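Local coordinates for protein C-X-C motif chemokine 13 (Homo sapiens, PDB 7JNY) that acts as a secreted chemokine that attracts B lymphocytes and binds the receptor CXCR5, at residues M1-Y6 with I30-R35; R11-Q16 with E43-K48. All blocks are in the same frame, centred on the assembly; numbering follows the deposited sequence.

Contact 1. Residues M1-Y6 with I30-R35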
ATOM      1  N   MET A   1       3.218   3.451  11.993  1.00 31.16           N
ATOM      2  CA  MET A   1       2.897   2.759  10.717  1.00 33.04           C
ATOM      3  C   MET A   1       4.136   2.239  10.010  1.00 23.53           C
ATOM      4  O   MET A   1       5.202   2.865  10.040  1.00 21.51           O
ATOM      5  CB  MET A   1       2.194   3.685   9.751  1.00 27.84           C
ATOM      6  CG  MET A   1       1.556   2.947   8.588  1.00 34.03           C
ATOM      7  SD  MET A   1       0.811   4.187   7.552  1.00 40.23           S
ATOM      8  CE  MET A   1       2.271   5.167   7.152  1.00 48.51           C
ATOM      9  N   VAL A   2       3.968   1.107   9.327  1.00 25.20           N
ATOM     10  CA  VAL A   2       5.063   0.424   8.658  1.00 23.19           C
ATOM     11  C   VAL A   2       4.691   0.284   7.194  1.00 20.84           C
ATOM     12  O   VAL A   2       3.597  -0.186   6.882  1.00 22.95           O
ATOM     13  CB  VAL A   2       5.348  -0.956   9.285  1.00 23.92           C
ATOM     14  CG1 VAL A   2       6.517  -1.599   8.592  1.00 29.96           C
ATOM     15  CG2 VAL A   2       5.613  -0.810  10.781  1.00 35.28           C
ATOM     16  N   LEU A   3       5.593   0.709   6.318  1.00 17.96           N
ATOM     17  CA  LEU A   3       5.512   0.447   4.888  1.00 17.85           C
ATOM     18  C   LEU A   3       6.446  -0.722   4.578  1.00 17.91           C
ATOM     19  O   LEU A   3       7.624  -0.712   4.961  1.00 19.20           O
ATOM     20  CB  LEU A   3       5.929   1.674   4.096  1.00 18.13           C
ATOM     21  CG  LEU A   3       6.188   1.549   2.602  1.00 19.89           C
ATOM     22  CD1 LEU A   3       4.870   1.144   1.992  1.00 23.89           C
ATOM     23  CD2 LEU A   3       6.708   2.863   2.066  1.00 29.19           C
ATOM     24  N   GLU A   4       5.932  -1.739   3.905  1.00 19.61           N
ATOM     25  CA  GLU A   4       6.750  -2.874   3.478  1.00 20.60           C
ATOM     26  C   GLU A   4       6.726  -2.954   1.957  1.00 22.21           C
ATOM     27  O   GLU A   4       5.640  -2.951   1.362  1.00 20.74           O
ATOM     28  CB  GLU A   4       6.193  -4.173   4.068  1.00 22.46           C
ATOM     29  CG  GLU A   4       6.321  -4.294   5.577  1.00 36.24           C
ATOM     30  CD  GLU A   4       5.548  -5.489   6.140  1.00 39.62           C
ATOM     31  OE1 GLU A   4       5.061  -6.327   5.354  1.00 31.66           O
ATOM     32  OE2 GLU A   4       5.371  -5.547   7.381  1.00 39.24           O
ATOM     33  N   VAL A   5       7.903  -3.033   1.324  1.00 17.62           N
ATOM     34  CA  VAL A   5       7.979  -3.239  -0.123  1.00 18.62           C
ATOM     35  C   VAL A   5       8.642  -4.587  -0.369  1.00 18.64           C
ATOM     36  O   VAL A   5       9.777  -4.811   0.067  1.00 19.03           O
ATOM     37  CB  VAL A   5       8.742  -2.108  -0.832  1.00 19.71           C
ATOM     38  CG1 VAL A   5       8.620  -2.283  -2.340  1.00 18.96           C
ATOM     39  CG2 VAL A   5       8.213  -0.764  -0.420  1.00 23.16           C
ATOM     40  N   TYR A   6       7.944  -5.462  -1.089  1.00 19.07           N
ATOM     41  CA  TYR A   6       8.371  -6.831  -1.336  1.00 20.08           C
ATOM     42  C   TYR A   6       8.948  -6.897  -2.747  1.00 23.67           C
ATOM     43  O   TYR A   6       8.213  -6.801  -3.721  1.00 22.79           O
ATOM     44  CB  TYR A   6       7.184  -7.782  -1.142  1.00 22.98           C
ATOM     45  CG  TYR A   6       6.883  -7.987   0.308  1.00 31.85           C
ATOM     46  CD1 TYR A   6       6.035  -7.102   0.987  1.00 34.78           C
ATOM     47  CD2 TYR A   6       7.467  -9.027   1.038  1.00 30.06           C
ATOM     48  CE1 TYR A   6       5.792  -7.238   2.347  1.00 31.70           C
ATOM     49  CE2 TYR A   6       7.213  -9.171   2.410  1.00 31.69           C
ATOM     50  CZ  TYR A   6       6.365  -8.266   3.052  1.00 26.70           C
ATOM     51  OH  TYR A   6       6.100  -8.395   4.400  1.00 40.45           O
ATOM     52  N   ILE A  30       1.246  -0.995   5.445  1.00 23.16           N
ATOM     53  CA  ILE A  30       0.955  -1.024   4.011  1.00 19.35           C
ATOM     54  C   ILE A  30       2.019  -1.870   3.325  1.00 25.51           C
ATOM     55  O   ILE A  30       3.214  -1.640   3.521  1.00 19.55           O
ATOM     56  CB  ILE A  30       0.937   0.378   3.401  1.00 23.25           C
ATOM     57  CG1 ILE A  30      -0.211   1.209   3.968  1.00 34.91           C
ATOM     58  CG2 ILE A  30       0.830   0.294   1.899  1.00 22.04           C
ATOM     59  CD1 ILE A  30       0.066   2.688   3.875  1.00 36.66           C
ATOM     60  N   GLN A  31       1.595  -2.820   2.493  1.00 21.32           N
ATOM     61  CA  GLN A  31       2.521  -3.713   1.814  1.00 20.56           C
ATOM     62  C   GLN A  31       2.436  -3.437   0.328  1.00 21.60           C
ATOM     63  O   GLN A  31       1.345  -3.493  -0.256  1.00 21.85           O
ATOM     64  CB  GLN A  31       2.175  -5.171   2.071  1.00 21.87           C
ATOM     65  CG  GLN A  31       2.259  -5.561   3.525  1.00 27.80           C
ATOM     66  CD  GLN A  31       1.906  -7.002   3.718  1.00 36.48           C
ATOM     67  OE1 GLN A  31       0.951  -7.493   3.120  1.00 36.31           O
ATOM     68  NE2 GLN A  31       2.641  -7.689   4.580  1.00 42.89           N
ATOM     69  N   ILE A  32       3.564  -3.135  -0.285  1.00 18.33           N
ATOM     70  CA  ILE A  32       3.605  -2.852  -1.715  1.00 19.92           C
ATOM     71  C   ILE A  32       4.360  -3.984  -2.379  1.00 24.94           C
ATOM     72  O   ILE A  32       5.499  -4.291  -1.991  1.00 18.78           O
ATOM     73  CB  ILE A  32       4.264  -1.506  -2.013  1.00 17.55           C
ATOM     74  CG1 ILE A  32       3.443  -0.400  -1.349  1.00 21.61           C
ATOM     75  CG2 ILE A  32       4.311  -1.233  -3.491  1.00 21.99           C
ATOM     76  CD1 ILE A  32       3.937   0.937  -1.686  1.00 27.64           C
ATOM     77  N   LEU A  33       3.728  -4.595  -3.382  1.00 19.35           N
ATOM     78  CA  LEU A  33       4.374  -5.623  -4.190  1.00 21.21           C
ATOM     79  C   LEU A  33       4.457  -5.129  -5.620  1.00 20.17           C
ATOM     80  O   LEU A  33       3.468  -5.236  -6.370  1.00 20.85           O
ATOM     81  CB  LEU A  33       3.587  -6.922  -4.092  1.00 21.29           C
ATOM     82  CG  LEU A  33       3.483  -7.416  -2.651  1.00 22.45           C
ATOM     83  CD1 LEU A  33       2.097  -7.131  -2.157  1.00 30.42           C
ATOM     84  CD2 LEU A  33       3.802  -8.899  -2.567  1.00 38.49           C
ATOM     85  N   PRO A  34       5.585  -4.551  -6.026  1.00 19.86           N
ATOM     86  CA  PRO A  34       5.741  -4.159  -7.418  1.00 20.35           C
ATOM     87  C   PRO A  34       5.512  -5.348  -8.330  1.00 27.03           C
ATOM     88  O   PRO A  34       5.755  -6.498  -7.975  1.00 22.02           O
ATOM     89  CB  PRO A  34       7.175  -3.645  -7.503  1.00 21.77           C
ATOM     90  CG  PRO A  34       7.839  -4.065  -6.268  1.00 24.36           C
ATOM     91  CD  PRO A  34       6.812  -4.374  -5.240  1.00 19.52           C
ATOM     92  N   ARG A  35       5.004  -5.080  -9.506  1.00 24.15           N
ATOM     93  CA  ARG A  35       4.745  -6.139 -10.409  1.00 23.68           C
ATOM     94  C   ARG A  35       6.024  -6.683 -10.908  1.00 24.23           C
ATOM     95  O   ARG A  35       7.080  -6.070 -10.940  1.00 23.75           O
ATOM     96  CB  ARG A  35       3.916  -5.681 -11.564  1.00 24.72           C
ATOM     97  CG  ARG A  35       4.515  -4.633 -12.391  1.00 42.29           C
ATOM     98  CD  ARG A  35       3.886  -4.645 -13.769  1.00 50.27           C
ATOM     99  NE  ARG A  35       3.903  -3.349 -14.391  1.00 51.40           N
ATOM    100  CZ  ARG A  35       4.575  -3.075 -15.495  1.00 74.36           C
ATOM    101  NH1 ARG A  35       5.286  -4.012 -16.099  1.00 66.30           N
ATOM    102  NH2 ARG A  35       4.554  -1.859 -15.988  1.00 98.53           N
TER
HETATM  103  O   HOH W   1       6.666  -7.880  -5.719  1.00 27.83           O

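Contact 2. Residues R11-Q16 with E43-K48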
ATOM      1  N   ARG A  11       3.453 -15.079  -7.287  1.00 27.41           N
ATOM      2  CA  ARG A  11       2.135 -14.939  -7.873  1.00 27.17           C
ATOM      3  C   ARG A  11       1.330 -13.867  -7.126  1.00 25.14           C
ATOM      4  O   ARG A  11       1.625 -13.523  -5.973  1.00 24.63           O
ATOM      5  CB  ARG A  11       1.420 -16.295  -7.817  1.00 27.59           C
ATOM      6  CG  ARG A  11       2.132 -17.402  -8.640  1.00 36.42           C
ATOM      7  CD  ARG A  11       1.477 -18.789  -8.501  1.00 64.19           C
ATOM      8  NE  ARG A  11       2.080 -19.773  -9.402  1.00 62.79           N
ATOM      9  CZ  ARG A  11       1.837 -19.865 -10.703  1.00 68.10           C
ATOM     10  NH1 ARG A  11       0.941 -19.098 -11.295  1.00 46.63           N
ATOM     11  NH2 ARG A  11       2.518 -20.746 -11.428  1.00 84.34           N
ATOM     12  N   CYS A  12       0.327 -13.323  -7.825  1.00 24.85           N
ATOM     13  CA  CYS A  12      -0.515 -12.286  -7.261  1.00 24.06           C
ATOM     14  C   CYS A  12      -1.175 -12.762  -5.966  1.00 24.57           C
ATOM     15  O   CYS A  12      -1.552 -13.920  -5.837  1.00 25.20           O
ATOM     16  CB  CYS A  12      -1.601 -11.857  -8.248  1.00 26.09           C
ATOM     17  SG  CYS A  12      -1.027 -11.218  -9.809  1.00 26.80           S
ATOM     18  N   ARG A  13      -1.326 -11.841  -4.996  1.00 23.66           N
ATOM     19  CA  ARG A  13      -2.032 -12.176  -3.764  1.00 27.35           C
ATOM     20  C   ARG A  13      -3.486 -11.726  -3.766  1.00 25.55           C
ATOM     21  O   ARG A  13      -4.284 -12.257  -2.987  1.00 25.66           O
ATOM     22  CB  ARG A  13      -1.351 -11.538  -2.536  1.00 29.50           C
ATOM     23  CG  ARG A  13       0.136 -11.757  -2.377  1.00 36.75           C
ATOM     24  CD  ARG A  13       0.593 -11.233  -0.994  1.00 45.53           C
ATOM     25  NE  ARG A  13       2.034 -11.366  -0.803  1.00 41.72           N
ATOM     26  CZ  ARG A  13       2.706 -10.891   0.239  1.00 48.18           C
ATOM     27  NH1 ARG A  13       2.092 -10.275   1.247  1.00 40.83           N
ATOM     28  NH2 ARG A  13       4.029 -11.027   0.270  1.00 47.44           N
ATOM     29  N   CYS A  14      -3.837 -10.750  -4.590  1.00 25.03           N
ATOM     30  CA  CYS A  14      -5.159 -10.133  -4.570  1.00 25.14           C
ATOM     31  C   CYS A  14      -6.017 -10.623  -5.726  1.00 25.82           C
ATOM     32  O   CYS A  14      -5.547 -10.751  -6.849  1.00 25.53           O
ATOM     33  CB  CYS A  14      -5.038  -8.619  -4.633  1.00 29.17           C
ATOM     34  SG  CYS A  14      -4.051  -7.929  -3.305  1.00 27.25           S
ATOM     35  N   VAL A  15      -7.285 -10.864  -5.437  1.00 27.05           N
ATOM     36  CA  VAL A  15      -8.268 -11.249  -6.441  1.00 28.38           C
ATOM     37  C   VAL A  15      -9.250 -10.130  -6.725  1.00 32.11           C
ATOM     38  O   VAL A  15     -10.117 -10.281  -7.592  1.00 42.21           O
ATOM     39  CB  VAL A  15      -9.006 -12.532  -6.020  1.00 31.96           C
ATOM     40  CG1 VAL A  15      -9.953 -12.229  -4.872  1.00 30.45           C
ATOM     41  CG2 VAL A  15      -9.729 -13.108  -7.192  1.00 34.07           C
ATOM     42  N   GLN A  16      -9.141  -9.017  -6.019  1.00 52.66           N
ATOM     43  CA  GLN A  16      -9.973  -7.859  -6.243  1.00 51.00           C
ATOM     44  C   GLN A  16      -9.194  -6.683  -5.685  1.00 47.58           C
ATOM     45  O   GLN A  16      -8.226  -6.858  -4.946  1.00 47.81           O
ATOM     46  CB  GLN A  16     -11.357  -8.031  -5.591  1.00 63.43           C
ATOM     47  CG  GLN A  16     -11.324  -8.792  -4.273  1.00 72.84           C
ATOM     48  CD  GLN A  16     -12.473  -8.482  -3.304  1.00 65.85           C
ATOM     49  OE1 GLN A  16     -13.276  -7.560  -3.504  1.00 55.74           O
ATOM     50  NE2 GLN A  16     -12.547  -9.269  -2.241  1.00 59.23           N
ATOM     51  N   GLU A  43       0.536  -4.620  -6.551  1.00 22.28           N
ATOM     52  CA  GLU A  43      -0.476  -4.841  -5.527  1.00 22.73           C
ATOM     53  C   GLU A  43      -0.127  -3.977  -4.317  1.00 21.41           C
ATOM     54  O   GLU A  43       1.042  -3.698  -4.054  1.00 20.35           O
ATOM     55  CB  GLU A  43      -0.578  -6.307  -5.137  1.00 23.65           C
ATOM     56  CG  GLU A  43      -1.015  -7.187  -6.325  1.00 25.33           C
ATOM     57  CD  GLU A  43      -1.367  -8.608  -5.905  1.00 28.09           C
ATOM     58  OE1 GLU A  43      -0.551  -9.229  -5.195  1.00 28.09           O
ATOM     59  OE2 GLU A  43      -2.425  -9.081  -6.288  1.00 28.68           O
ATOM     60  N   ILE A  44      -1.155  -3.500  -3.624  1.00 21.84           N
ATOM     61  CA  ILE A  44      -0.981  -2.679  -2.421  1.00 20.93           C
ATOM     62  C   ILE A  44      -1.961  -3.229  -1.404  1.00 23.09           C
ATOM     63  O   ILE A  44      -3.177  -3.196  -1.631  1.00 29.60           O
ATOM     64  CB  ILE A  44      -1.229  -1.184  -2.656  1.00 22.99           C
ATOM     65  CG1 ILE A  44      -0.278  -0.615  -3.725  1.00 24.07           C
ATOM     66  CG2 ILE A  44      -1.081  -0.432  -1.315  1.00 23.29           C
ATOM     67  CD1 ILE A  44      -0.310   0.919  -3.887  1.00 24.36           C
ATOM     68  N   ILE A  45      -1.447  -3.769  -0.304  1.00 23.16           N
ATOM     69  CA  ILE A  45      -2.284  -4.405   0.708  1.00 23.48           C
ATOM     70  C   ILE A  45      -2.224  -3.570   1.985  1.00 22.53           C
ATOM     71  O   ILE A  45      -1.137  -3.310   2.515  1.00 22.47           O
ATOM     72  CB  ILE A  45      -1.842  -5.843   0.971  1.00 23.76           C
ATOM     73  CG1 ILE A  45      -1.863  -6.620  -0.367  1.00 35.33           C
ATOM     74  CG2 ILE A  45      -2.745  -6.474   1.992  1.00 25.53           C
ATOM     75  CD1 ILE A  45      -1.294  -8.000  -0.273  1.00 29.46           C
ATOM     76  N   VAL A  46      -3.375  -3.153   2.475  1.00 30.06           N
ATOM     77  CA  VAL A  46      -3.467  -2.283   3.657  1.00 25.38           C
ATOM     78  C   VAL A  46      -3.964  -3.091   4.843  1.00 31.09           C
ATOM     79  O   VAL A  46      -5.054  -3.690   4.798  1.00 28.82           O
ATOM     80  CB  VAL A  46      -4.386  -1.082   3.398  1.00 26.23           C
ATOM     81  CG1 VAL A  46      -4.532  -0.247   4.686  1.00 30.19           C
ATOM     82  CG2 VAL A  46      -3.847  -0.241   2.258  1.00 23.15           C
ATOM     83  N   TRP A  47      -3.173  -3.098   5.916  1.00 29.63           N
ATOM     84  CA  TRP A  47      -3.540  -3.793   7.149  1.00 26.84           C
ATOM     85  C   TRP A  47      -4.149  -2.788   8.097  1.00 31.23           C
ATOM     86  O   TRP A  47      -3.444  -1.911   8.607  1.00 28.22           O
ATOM     87  CB  TRP A  47      -2.332  -4.460   7.791  1.00 36.42           C
ATOM     88  CG  TRP A  47      -1.819  -5.520   6.946  1.00 34.50           C
ATOM     89  CD1 TRP A  47      -1.351  -5.394   5.673  1.00 34.13           C
ATOM     90  CD2 TRP A  47      -1.779  -6.901   7.262  1.00 41.88           C
ATOM     91  NE1 TRP A  47      -0.978  -6.621   5.188  1.00 34.19           N
ATOM     92  CE2 TRP A  47      -1.239  -7.566   6.146  1.00 40.72           C
ATOM     93  CE3 TRP A  47      -2.136  -7.648   8.392  1.00 46.23           C
ATOM     94  CZ2 TRP A  47      -1.042  -8.944   6.123  1.00 49.58           C
ATOM     95  CZ3 TRP A  47      -1.940  -9.015   8.370  1.00 49.06           C
ATOM     96  CH2 TRP A  47      -1.399  -9.650   7.241  1.00 50.10           C
ATOM     97  N   LYS A  48      -5.443  -2.934   8.345  1.00 35.53           N
ATOM     98  CA  LYS A  48      -6.175  -1.955   9.132  1.00 30.29           C
ATOM     99  C   LYS A  48      -6.178  -2.313  10.610  1.00 36.53           C
ATOM    100  O   LYS A  48      -5.971  -3.463  11.005  1.00 37.67           O
ATOM    101  CB  LYS A  48      -7.610  -1.803   8.619  1.00 39.10           C
ATOM    102  CG  LYS A  48      -7.654  -1.048   7.294  1.00 42.76           C
ATOM    103  CD  LYS A  48      -8.997  -1.103   6.571  1.00 42.52           C
ATOM    104  CE  LYS A  48     -10.181  -0.626   7.402  1.00 55.56           C
ATOM    105  NZ  LYS A  48     -11.446  -0.772   6.618  1.00 60.19           N
TER

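Contact 1. Residues M1-Y6 with I30-R35
Val-2, Glu-4 and Tyr-6 join the backbone of Ile-30 and Ile-32 in a parallel pairing. Four hydrogen bonds define it: Ile-30 N to Val-2 O, Glu-4 N to Ile-30 O (2.7 Å), Ile-32 N to Glu-4 O, and Tyr-6 N to Ile-32 O (2.9 Å). Leu-3 thus stands beside Ile-30, Glu-4 beside Gln-31 and Val-5 beside Ile-32.

Polar side chains gather on the face bearing Glu-4 and Gln-31, which lie alongside each other and point the same way. Gln-31 NE2 donates to Glu-4 OE1 over 2.9 Å, meeting the oxygen on its syn side, 27° out of the carboxylate plane. Tyr-6 OH donates to the same Glu-4 OE1 over 2.5 Å, from the opposite face of the carboxylate and 50° out of its plane, while the oxygen lies in plane at the edge of the tyrosine ring. Arg-29 forms a salt bridge with Glu-4 OE2, and Trp-47 NE1 bonds to Gln-31 OE1. An alanine in place of Glu-4 would probably leave Gln-31 NE2 and Tyr-6 OH without this shared acceptor and Arg-29 without its opposite charge. At the end of the pairing, on the side of Gln-31, Tyr-6 CB touches Leu-33 CD2 at 3.8 Å.

Apolar contacts occupy the other face. Leu-3 CG, anti to the backbone N (chi1 168°), leads to CD1, which rests 3.8 Å from Ile-32 CD1 and 4.1 Å from Ile-30 CG2. Met-1 SD approaches Ile-30 CD1 at 4.0 Å, and helix 61-72 packs here through Leu-70, Met-66 and Met-67.

Two donors and an arginine on one carboxylate would fix its rotation and probably favour its charged form, so the N-terminal strand is held by side-chain chemistry as well as by its backbone.

Contact 2. Residues R11-Q16 with E43-K48
The carboxylate of Glu-43 is gripped by two consecutive backbone N-H groups, those of Arg-13 and Cys-14. At its edge, Glu-43 OE1 offers its syn lone pair to Arg-13 N at 2.7 Å in a nearly straight bond, 170° at the hydrogen. Glu-43 OE2 takes Cys-14 N at 2.8 Å, also on the syn side but 32° out of the plane. Cys-12 CB lies to one face, 3.5 Å from Glu-43 OE2; Cys-14 SG lies over the other, 3.8 Å from Glu-43 CD.

Cys-12, Arg-13 and Cys-14 form the C-X-C signature of this chemokine family, with disulfides from Cys-12 to Cys-39 and from Cys-14 to Cys-55. Glu-43, reaching out from the start of strand 43-48, therefore clasps the motif between its two covalent ties, and the paired N-H groups would tend to stabilise a negative charge at this buried carboxylate.

The Arg-13 guanidinium takes a different course, its plane turned 83° from the carboxylate and Arg-13 NE 5.5 Å from Glu-43 OE1. The side chain of Arg-13, with CG anti to the carbonyl carbon and extended from CG to NE, instead crosses Ile-45 at about a right angle, with Arg-13 CD 3.8 Å from Ile-45 CD1, while Cys-14 SG packs 3.9 Å from Ile-45 CG1.

Contacts 1 and 2 have centres about 10 Å apart, and their segments alternate along the chain: 1-6, 11-16, 30-35, 43-48. They meet in one mixed sheet, where strands 27-33 and 43-48 are antiparallel neighbours; Gln-31 N lies 2.8 Å from Ile-45 O, a probable hydrogen bond. Contact 1 adds strand 2-5 as an outer, parallel strand beside the three antiparallel strands characteristic of chemokines. Contact 2 brings the following loop back to strand 43-48. Arg-13 links the two, with Arg-13 NE 3.5 Å from Leu-33 CD2 and a cation-pi interaction with Tyr-6. The N-terminal chain is thus held against the sheet both before and at the cysteine motif.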